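Local coordinates for B12-binding domain-containing protein (Kitasatospora setae, PDB 6WTE), which transfers methyl groups with cobalamin and a [4Fe-4S] cluster by a non-radical route, although it belongs to the radical S-adenosylmethionine family, at the cobalamin site and the iron/sulfur cluster site. Residues are numbered along the deposited sequence; one frame, centred on the assembly and turned at random.

Contact 1 holds the cobalamin and contact 2 the [4Fe-4S] cluster, within one chain; the centres of their C-alpha atoms lie about 17 Å apart. Glu236 belongs to both. It opens helix 236-240, which follows directly on the cluster-binding cysteines, and its carboxylate reaches the corrin amides in contact 1, while its backbone N and side chain brace the cluster surroundings in contact 2. Lys240, at the other end of this short helix, also grips the cobalamin. The shared helix ties the two cofactor sites together and may keep them in register around a common active site.

Contact 1: the cobalamin site. Residues 11, 17, 20-21, 24-25, 66-67, 69-71, 73-74, 103-107, 127-129, 236, 240, 270. With B12 (cobalamin), chain B.
The cobalamin is bound stretched out, its dimethylbenzimidazole tail buried far from the cobalt. At that end Leu25 CD1 lies over one face of the benzene ring and Gly104 CA over the other; glycine suits this place, its bare CA letting the backbone lie close against the ring. Thr67 OG1, anti to the backbone N, donates to the imidazole nitrogen B12 N3B at 2.8 Å. Along the nucleotide, Gly129 N bonds the ribose ring oxygen O6R. Lys240, bent at its second and third torsions, curls NZ between phosphate O4 (2.7 Å, a salt bridge) and the amide oxygen O63. At the corrin, Glu236 spreads its carboxylate over two amides: N29 arrives almost straight (178°) on the anti lone pair of OE2, whereas N62 meets OE1 from above the carboxylate plane. Under the cobalt, Arg69, its long arm extended from CG to NE and then turned (chi4 -83°), presents its guanidinium edge to corrin N22; NH2 stands 3.5 Å from CO without a metal bond, and its charge may tune the cobalt. Asn70 OD1 steadies NH2 through an in-plane lone pair. Asn11 and Asn70 both aim ND2 at amide oxygen O44. Thr71 holds one amide at both ends, N donating to O34 at 2.8 Å and OG1 accepting from N33; at the far rim N40 donates to Thr73 O. The tail lies beside strands 63-67 and 101-104 and helix 20-31, with Glu236 and Lys240 of helix 236-240 reaching in from the radical SAM core.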
# COMPACT_ATOMS: atom_id res chain seq x y z
N ASN A 11 9.41 7.77 -5.91
CA ASN A 11 9.22 7.67 -4.47
C ASN A 11 10.40 8.28 -3.73
O ASN A 11 11.53 7.83 -3.88
CB ASN A 11 9.04 6.21 -4.08
CG ASN A 11 8.43 6.04 -2.70
OD1 ASN A 11 8.42 6.96 -1.89
ND2 ASN A 11 7.90 4.85 -2.44
N ILE A 17 11.78 1.90 0.45
CA ILE A 17 11.14 0.63 0.12
C ILE A 17 11.31 0.39 -1.37
O ILE A 17 10.93 1.25 -2.18
CB ILE A 17 9.64 0.65 0.50
CG1 ILE A 17 9.47 0.72 2.02
CG2 ILE A 17 8.92 -0.54 -0.12
CD1 ILE A 17 10.20 -0.39 2.77
N TYR A 20 8.93 -2.56 -6.01
CA TYR A 20 8.71 -3.91 -6.50
C TYR A 20 7.95 -3.90 -7.83
O TYR A 20 8.23 -4.72 -8.72
CB TYR A 20 7.94 -4.68 -5.42
CG TYR A 20 7.76 -6.17 -5.60
CD1 TYR A 20 8.46 -6.89 -6.57
CD2 TYR A 20 6.89 -6.86 -4.76
CE1 TYR A 20 8.27 -8.26 -6.69
CE2 TYR A 20 6.71 -8.22 -4.88
CZ TYR A 20 7.40 -8.92 -5.84
OH TYR A 20 7.21 -10.28 -5.94
N ALA A 21 7.01 -2.97 -7.98
CA ALA A 21 6.25 -2.84 -9.22
C ALA A 21 7.17 -2.82 -10.44
O ALA A 21 6.88 -3.47 -11.45
CB ALA A 21 5.42 -1.56 -9.19
N VAL A 24 8.38 -6.24 -11.48
CA VAL A 24 7.32 -6.97 -12.18
C VAL A 24 7.21 -6.48 -13.62
O VAL A 24 7.15 -7.28 -14.56
CB VAL A 24 5.98 -6.81 -11.44
CG1 VAL A 24 4.90 -7.61 -12.15
CG2 VAL A 24 6.10 -7.24 -9.98
N LEU A 25 7.18 -5.16 -13.81
CA LEU A 25 7.02 -4.61 -15.15
C LEU A 25 8.25 -4.89 -16.02
O LEU A 25 8.11 -5.17 -17.21
CB LEU A 25 6.77 -3.10 -15.07
CG LEU A 25 5.53 -2.67 -14.29
CD1 LEU A 25 5.46 -1.14 -14.29
CD2 LEU A 25 4.28 -3.27 -14.92
N VAL A 66 5.77 5.80 -15.06
CA VAL A 66 6.03 6.34 -13.73
C VAL A 66 5.16 5.59 -12.73
O VAL A 66 3.93 5.58 -12.86
CB VAL A 66 5.75 7.85 -13.67
CG1 VAL A 66 6.12 8.38 -12.29
CG2 VAL A 66 6.55 8.59 -14.75
N THR A 67 5.80 4.98 -11.72
CA THR A 67 5.04 4.27 -10.69
C THR A 67 4.70 5.22 -9.55
O THR A 67 5.59 5.87 -8.99
CB THR A 67 5.81 3.04 -10.20
OG1 THR A 67 5.05 2.36 -9.19
CG2 THR A 67 7.19 3.41 -9.64
N ARG A 69 3.21 4.99 -6.09
CA ARG A 69 2.85 4.02 -5.06
C ARG A 69 1.93 4.62 -4.00
O ARG A 69 0.97 3.97 -3.58
CB ARG A 69 4.11 3.46 -4.42
CG ARG A 69 3.89 2.33 -3.42
CD ARG A 69 5.18 2.10 -2.65
NE ARG A 69 5.18 0.85 -1.89
CZ ARG A 69 4.64 0.70 -0.69
NH1 ARG A 69 4.71 -0.48 -0.09
NH2 ARG A 69 4.04 1.72 -0.09
N ASN A 70 2.25 5.82 -3.53
CA ASN A 70 1.52 6.47 -2.45
C ASN A 70 0.97 7.80 -2.94
O ASN A 70 1.69 8.58 -3.57
CB ASN A 70 2.43 6.71 -1.24
CG ASN A 70 3.32 5.52 -0.92
OD1 ASN A 70 2.88 4.37 -0.93
ND2 ASN A 70 4.58 5.80 -0.63
N THR A 71 -0.31 8.06 -2.67
CA THR A 71 -0.86 9.38 -2.95
C THR A 71 -0.55 10.37 -1.83
O THR A 71 -0.36 11.56 -2.09
CB THR A 71 -2.37 9.30 -3.13
OG1 THR A 71 -2.96 8.70 -1.96
CG2 THR A 71 -2.71 8.45 -4.34
N THR A 73 0.46 10.24 2.88
CA THR A 73 0.86 9.36 3.97
C THR A 73 -0.29 8.53 4.50
O THR A 73 -0.04 7.53 5.18
CB THR A 73 1.47 10.17 5.12
OG1 THR A 73 0.45 10.98 5.73
CG2 THR A 73 2.61 11.05 4.62
N VAL A 74 -1.54 8.94 4.24
CA VAL A 74 -2.76 8.21 4.59
C VAL A 74 -3.01 8.32 6.10
O VAL A 74 -4.01 7.81 6.62
CB VAL A 74 -2.68 6.75 4.07
CG1 VAL A 74 -3.82 5.87 4.54
CG2 VAL A 74 -2.67 6.77 2.55
N GLY A 103 1.17 6.28 -16.41
CA GLY A 103 1.19 6.17 -14.96
C GLY A 103 0.56 4.88 -14.50
O GLY A 103 -0.30 4.31 -15.17
N GLY A 104 0.99 4.41 -13.33
CA GLY A 104 0.42 3.24 -12.69
C GLY A 104 0.86 3.25 -11.24
O GLY A 104 1.59 4.14 -10.80
N GLY A 105 0.40 2.26 -10.49
CA GLY A 105 0.71 2.15 -9.07
C GLY A 105 -0.52 1.78 -8.27
O GLY A 105 -1.66 1.89 -8.72
N ILE A 106 -0.29 1.29 -7.05
CA ILE A 106 -1.41 1.01 -6.16
C ILE A 106 -2.09 2.31 -5.74
O ILE A 106 -3.29 2.50 -5.97
CB ILE A 106 -0.97 0.13 -4.97
CG1 ILE A 106 -2.01 0.16 -3.85
CG2 ILE A 106 0.42 0.51 -4.45
CD1 ILE A 106 -3.41 -0.28 -4.25
N GLY A 107 -1.33 3.25 -5.17
CA GLY A 107 -1.89 4.56 -4.88
C GLY A 107 -2.48 5.23 -6.11
O GLY A 107 -3.56 5.82 -6.06
N GLY A 127 -4.73 -0.97 -11.57
CA GLY A 127 -4.50 -2.35 -11.23
C GLY A 127 -3.17 -2.87 -11.78
O GLY A 127 -2.32 -2.09 -12.22
N PRO A 128 -2.99 -4.19 -11.77
CA PRO A 128 -1.72 -4.76 -12.24
C PRO A 128 -1.41 -4.31 -13.67
O PRO A 128 -2.28 -4.30 -14.53
CB PRO A 128 -1.96 -6.28 -12.18
CG PRO A 128 -3.06 -6.45 -11.18
CD PRO A 128 -3.93 -5.22 -11.30
N GLY A 129 -0.15 -3.96 -13.91
CA GLY A 129 0.14 -3.31 -15.17
C GLY A 129 0.95 -4.09 -16.18
O GLY A 129 1.09 -3.64 -17.32
N GLU A 236 -8.16 -1.53 -1.55
CA GLU A 236 -7.45 -2.57 -2.30
C GLU A 236 -8.34 -3.43 -3.18
O GLU A 236 -7.90 -3.81 -4.28
CB GLU A 236 -6.62 -3.44 -1.34
CG GLU A 236 -5.63 -2.61 -0.54
CD GLU A 236 -4.53 -3.40 0.11
OE1 GLU A 236 -4.21 -4.52 -0.37
OE2 GLU A 236 -3.97 -2.89 1.10
N LYS A 240 -6.49 -2.95 -6.51
CA LYS A 240 -5.76 -4.15 -6.91
C LYS A 240 -6.60 -5.10 -7.75
O LYS A 240 -6.11 -5.65 -8.73
CB LYS A 240 -5.23 -4.90 -5.68
CG LYS A 240 -4.47 -4.04 -4.69
CD LYS A 240 -3.15 -3.54 -5.27
CE LYS A 240 -2.14 -4.66 -5.49
NZ LYS A 240 -0.75 -4.13 -5.60
N THR A 270 3.68 -9.30 0.04
CA THR A 270 3.02 -8.08 -0.43
C THR A 270 1.62 -8.34 -0.97
O THR A 270 1.10 -7.56 -1.77
CB THR A 270 3.87 -7.38 -1.49
OG1 THR A 270 4.00 -8.24 -2.63
CG2 THR A 270 5.23 -7.03 -0.92
CO B12 B . 2.16 0.13 2.39
N21 B12 B . 0.74 0.98 1.50
N22 B12 B . 2.83 1.85 2.89
N23 B12 B . 3.67 -0.86 3.02
N24 B12 B . 1.52 -1.41 1.49
C1 B12 B . -0.04 0.23 0.52
C20 B12 B . 0.60 0.48 -0.83
C2 B12 B . -1.49 0.81 0.72
C25 B12 B . -2.39 0.68 -0.51
C26 B12 B . -2.21 0.21 1.93
C27 B12 B . -3.66 0.69 2.12
O28 B12 B . -3.88 1.86 2.45
N29 B12 B . -4.63 -0.19 1.92
C3 B12 B . -1.18 2.30 1.14
C30 B12 B . -1.21 3.31 -0.02
C31 B12 B . -2.52 4.10 -0.11
C32 B12 B . -2.42 5.33 -0.98
O34 B12 B . -1.33 5.77 -1.35
N33 B12 B . -3.57 5.91 -1.31
C4 B12 B . 0.17 2.11 1.79
C5 B12 B . 0.81 3.14 2.63
C35 B12 B . -0.09 4.30 2.96
C6 B12 B . 2.12 3.04 3.02
C7 B12 B . 2.97 4.09 3.73
C36 B12 B . 2.95 5.49 3.06
C37 B12 B . 2.57 4.13 5.23
C38 B12 B . 3.31 5.25 5.98
O39 B12 B . 4.48 5.08 6.35
N40 B12 B . 2.63 6.35 6.21
C8 B12 B . 4.39 3.47 3.61
C41 B12 B . 5.20 4.00 2.41
C42 B12 B . 6.56 3.34 2.26
C43 B12 B . 7.35 3.81 1.06
O44 B12 B . 6.80 4.03 -0.02
N45 B12 B . 8.66 3.96 1.24
C9 B12 B . 4.04 2.01 3.45
C10 B12 B . 4.85 1.02 3.97
C11 B12 B . 4.60 -0.34 3.81
C12 B12 B . 5.44 -1.42 4.45
C46 B12 B . 6.89 -0.97 4.67
C47 B12 B . 4.81 -1.79 5.80
C13 B12 B . 5.35 -2.57 3.40
C48 B12 B . 6.47 -2.62 2.35
C49 B12 B . 7.52 -3.70 2.64
C50 B12 B . 8.53 -3.92 1.53
O51 B12 B . 8.17 -3.96 0.35
N52 B12 B . 9.78 -4.10 1.91
C14 B12 B . 4.00 -2.19 2.73
C15 B12 B . 3.27 -3.07 1.98
C53 B12 B . 3.75 -4.49 1.83
C16 B12 B . 2.00 -2.61 1.26
C17 B12 B . 1.14 -3.45 0.32
C54 B12 B . 0.32 -4.50 1.10
C55 B12 B . 1.89 -4.18 -0.83
C56 B12 B . 2.72 -3.26 -1.72
C57 B12 B . 3.37 -4.12 -2.78
O58 B12 B . 4.58 -4.30 -2.80
N59 B12 B . 2.54 -4.66 -3.67
C18 B12 B . 0.27 -2.35 -0.30
C60 B12 B . -1.11 -2.81 -0.81
C61 B12 B . -1.03 -3.69 -2.05
O63 B12 B . -0.31 -3.38 -3.00
N62 B12 B . -1.77 -4.79 -2.03
C19 B12 B . 0.20 -1.29 0.83
C1P B12 B . 2.99 -5.52 -4.76
C2P B12 B . 3.43 -4.67 -6.00
C3P B12 B . 3.96 -5.54 -7.12
O3 B12 B . 2.25 -4.09 -6.46
O4 B12 B . 0.67 -2.11 -6.75
O5 B12 B . 3.12 -1.71 -6.37
P B12 B . 2.06 -2.60 -6.95
O2 B12 B . 2.40 -2.73 -8.52
C3R B12 B . 1.52 -3.17 -9.53
C2R B12 B . 0.42 -2.19 -9.97
O7R B12 B . 0.25 -1.08 -9.08
C1R B12 B . 0.91 -1.75 -11.35
O6R B12 B . 1.58 -2.87 -11.89
C4R B12 B . 2.33 -3.47 -10.81
C5R B12 B . 2.56 -4.93 -11.12
O8R B12 B . 1.34 -5.66 -11.16
N1B B12 B . 1.82 -0.60 -11.38
C8B B12 B . 2.11 0.11 -12.54
C2B B12 B . 2.66 -0.12 -10.42
N3B B12 B . 3.47 0.82 -10.85
C9B B12 B . 3.14 0.98 -12.19
C4B B12 B . 3.68 1.82 -13.16
C5B B12 B . 3.20 1.78 -14.46
C5M B12 B . 3.82 2.68 -15.50
C6B B12 B . 2.15 0.89 -14.80
C6M B12 B . 1.61 0.83 -16.21
C7B B12 B . 1.60 0.06 -13.83
O HOH W 1 5.79 -1.24 -5.95
O HOH W 2 2.83 0.95 -6.97
O HOH W 3 -0.61 -6.98 -3.81

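Contact 2: the iron/sulfur cluster site. Residues 227, 229, 231, 233-234, 236-237, 272-273, 276, 310, 354. With SF4 (iron/sulfur cluster), chain C.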
# COMPACT_ATOMS: atom_id res chain seq x y z
N CYS A 227 -8.03 -8.78 -3.60
CA CYS A 227 -8.74 -9.13 -2.38
C CYS A 227 -10.22 -9.27 -2.71
O CYS A 227 -10.80 -8.38 -3.34
CB CYS A 227 -8.58 -8.08 -1.28
SG CYS A 227 -9.39 -8.60 0.28
N TYR A 229 -12.68 -9.55 -0.41
CA TYR A 229 -13.57 -8.96 0.59
C TYR A 229 -13.91 -7.52 0.17
O TYR A 229 -13.61 -7.09 -0.94
CB TYR A 229 -12.95 -9.06 1.98
CG TYR A 229 -12.98 -10.47 2.54
CD1 TYR A 229 -13.68 -11.48 1.91
CD2 TYR A 229 -12.30 -10.78 3.71
CE1 TYR A 229 -13.71 -12.77 2.41
CE2 TYR A 229 -12.32 -12.07 4.23
CZ TYR A 229 -13.02 -13.06 3.58
OH TYR A 229 -13.05 -14.33 4.08
N CYS A 231 -14.02 -4.50 2.64
CA CYS A 231 -13.99 -3.72 3.87
C CYS A 231 -14.22 -2.25 3.57
O CYS A 231 -13.68 -1.70 2.60
CB CYS A 231 -12.66 -3.93 4.61
SG CYS A 231 -12.42 -5.65 5.14
N HIS A 233 -13.33 0.57 4.62
CA HIS A 233 -12.26 1.56 4.66
C HIS A 233 -11.20 1.35 3.60
O HIS A 233 -10.28 2.17 3.49
CB HIS A 233 -11.58 1.52 6.03
CG HIS A 233 -10.76 0.29 6.26
ND1 HIS A 233 -11.29 -0.98 6.17
CD2 HIS A 233 -9.45 0.13 6.54
CE1 HIS A 233 -10.34 -1.87 6.41
NE2 HIS A 233 -9.21 -1.22 6.63
N CYS A 234 -11.28 0.29 2.81
CA CYS A 234 -10.12 -0.25 2.13
C CYS A 234 -10.17 -0.01 0.63
O CYS A 234 -11.17 -0.32 -0.02
CB CYS A 234 -10.00 -1.75 2.39
SG CYS A 234 -8.44 -2.37 1.79
N GLU A 236 -8.16 -1.53 -1.55
CA GLU A 236 -7.45 -2.57 -2.30
C GLU A 236 -8.34 -3.43 -3.18
O GLU A 236 -7.90 -3.81 -4.28
CB GLU A 236 -6.62 -3.44 -1.34
CG GLU A 236 -5.63 -2.61 -0.54
CD GLU A 236 -4.53 -3.40 0.11
OE1 GLU A 236 -4.21 -4.52 -0.37
OE2 GLU A 236 -3.97 -2.89 1.10
N PRO A 237 -9.56 -3.80 -2.78
CA PRO A 237 -10.41 -4.53 -3.74
C PRO A 237 -10.55 -3.78 -5.06
O PRO A 237 -10.44 -4.38 -6.13
CB PRO A 237 -11.74 -4.67 -3.00
CG PRO A 237 -11.34 -4.74 -1.56
CD PRO A 237 -10.17 -3.78 -1.44
N SER A 272 -2.49 -8.52 -0.47
CA SER A 272 -3.43 -7.76 0.35
C SER A 272 -3.56 -8.40 1.73
O SER A 272 -3.45 -7.72 2.75
CB SER A 272 -4.78 -7.67 -0.36
OG SER A 272 -4.70 -6.82 -1.49
N GLU A 273 -3.77 -9.71 1.76
CA GLU A 273 -3.83 -10.47 3.02
C GLU A 273 -3.26 -11.85 2.73
O GLU A 273 -3.81 -12.57 1.89
CB GLU A 273 -5.27 -10.59 3.54
CG GLU A 273 -6.06 -9.30 3.60
CD GLU A 273 -5.64 -8.40 4.74
OE1 GLU A 273 -4.85 -8.85 5.60
OE2 GLU A 273 -6.12 -7.25 4.80
N LEU A 276 -5.79 -14.90 3.36
CA LEU A 276 -6.97 -15.08 2.53
C LEU A 276 -6.55 -15.81 1.26
O LEU A 276 -5.39 -15.78 0.87
CB LEU A 276 -7.63 -13.73 2.22
CG LEU A 276 -8.12 -12.98 3.46
CD1 LEU A 276 -8.92 -11.74 3.07
CD2 LEU A 276 -8.97 -13.88 4.37
N GLN A 310 -5.32 -11.36 8.12
CA GLN A 310 -6.56 -11.12 8.84
C GLN A 310 -6.69 -12.14 9.96
O GLN A 310 -5.98 -13.15 9.98
CB GLN A 310 -7.75 -11.21 7.88
CG GLN A 310 -7.84 -10.03 6.93
CD GLN A 310 -8.09 -8.73 7.66
OE1 GLN A 310 -9.17 -8.52 8.22
NE2 GLN A 310 -7.09 -7.86 7.69
N TYR A 354 -16.49 -11.69 9.12
CA TYR A 354 -15.83 -12.96 8.86
C TYR A 354 -14.85 -13.35 9.97
O TYR A 354 -14.07 -14.29 9.78
CB TYR A 354 -15.11 -12.92 7.50
CG TYR A 354 -14.13 -11.78 7.34
CD1 TYR A 354 -14.55 -10.53 6.88
CD2 TYR A 354 -12.79 -11.95 7.64
CE1 TYR A 354 -13.66 -9.49 6.73
CE2 TYR A 354 -11.88 -10.90 7.49
CZ TYR A 354 -12.33 -9.68 7.04
OH TYR A 354 -11.44 -8.64 6.91
FE1 SF4 C . -10.44 -6.01 4.06
FE2 SF4 C . -9.24 -7.04 1.81
FE3 SF4 C . -7.74 -6.56 4.02
FE4 SF4 C . -8.72 -4.48 2.59
S1 SF4 C . -7.20 -6.01 1.87
S2 SF4 C . -8.74 -4.70 4.86
S3 SF4 C . -10.73 -5.31 1.90
S4 SF4 C . -9.47 -8.05 3.86
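Three cysteines of the radical SAM CxxxCxxC motif, Cys227, Cys231 and Cys234, each bind one iron of the [4Fe-4S] cubane: FE2, FE1 and FE4. Their soft thiolate sulfurs match the iron of the cluster. SG is anti to the backbone N in Cys227 (chi1 -176°) and Cys234, but anti to the carbonyl carbon in Cys231 (chi1 -63°); from their different backbone positions all three sulfurs reach the cluster. Backbone donors steady two of them: Tyr229 N reaches Cys227 SG, and Glu236 N reaches Cys234 SG at 3.5 Å.

The remaining iron, FE3, takes a carboxylate from Glu273. From CB the chain turns CG anti to the carbonyl carbon, then bends sharply (chi2 -75°), folding back along the cluster. CG lies against the sulfide S4 at 3.6 Å, and CD passes the same sulfide at 3.9 Å. At the tip OE2 binds FE3 at 1.9 Å, giving this iron a near-tetrahedral arrangement with three sulfides. OE1 turns away, 4.0 Å from FE3, so the carboxylate binds through one oxygen; Gln310 NE2 offers OE1 a weak hydrogen bond. In radical SAM enzymes S-adenosylmethionine normally chelates this iron through its amino and carboxylate groups. The carboxylate of Glu273, a hard oxygen ligand, occupies that position and would be expected to keep S-adenosylmethionine from chelating FE3, in keeping with non-radical catalysis.

Around the ligands lies a second shell. Ser272, which packs CB against S1, steadies the cobalamin-binding Glu236 by donating from OG to the anti lone pair of OE1. Tyr229 lays CE2 over the centre of the Tyr354 ring, helping to fix that ring. Tyr354 in turn positions Gln310, the neighbour of Glu273: its phenol OH donates to Gln310 OE1 at 2.6 Å, approaching from above the carbonyl plane rather than along a lone pair.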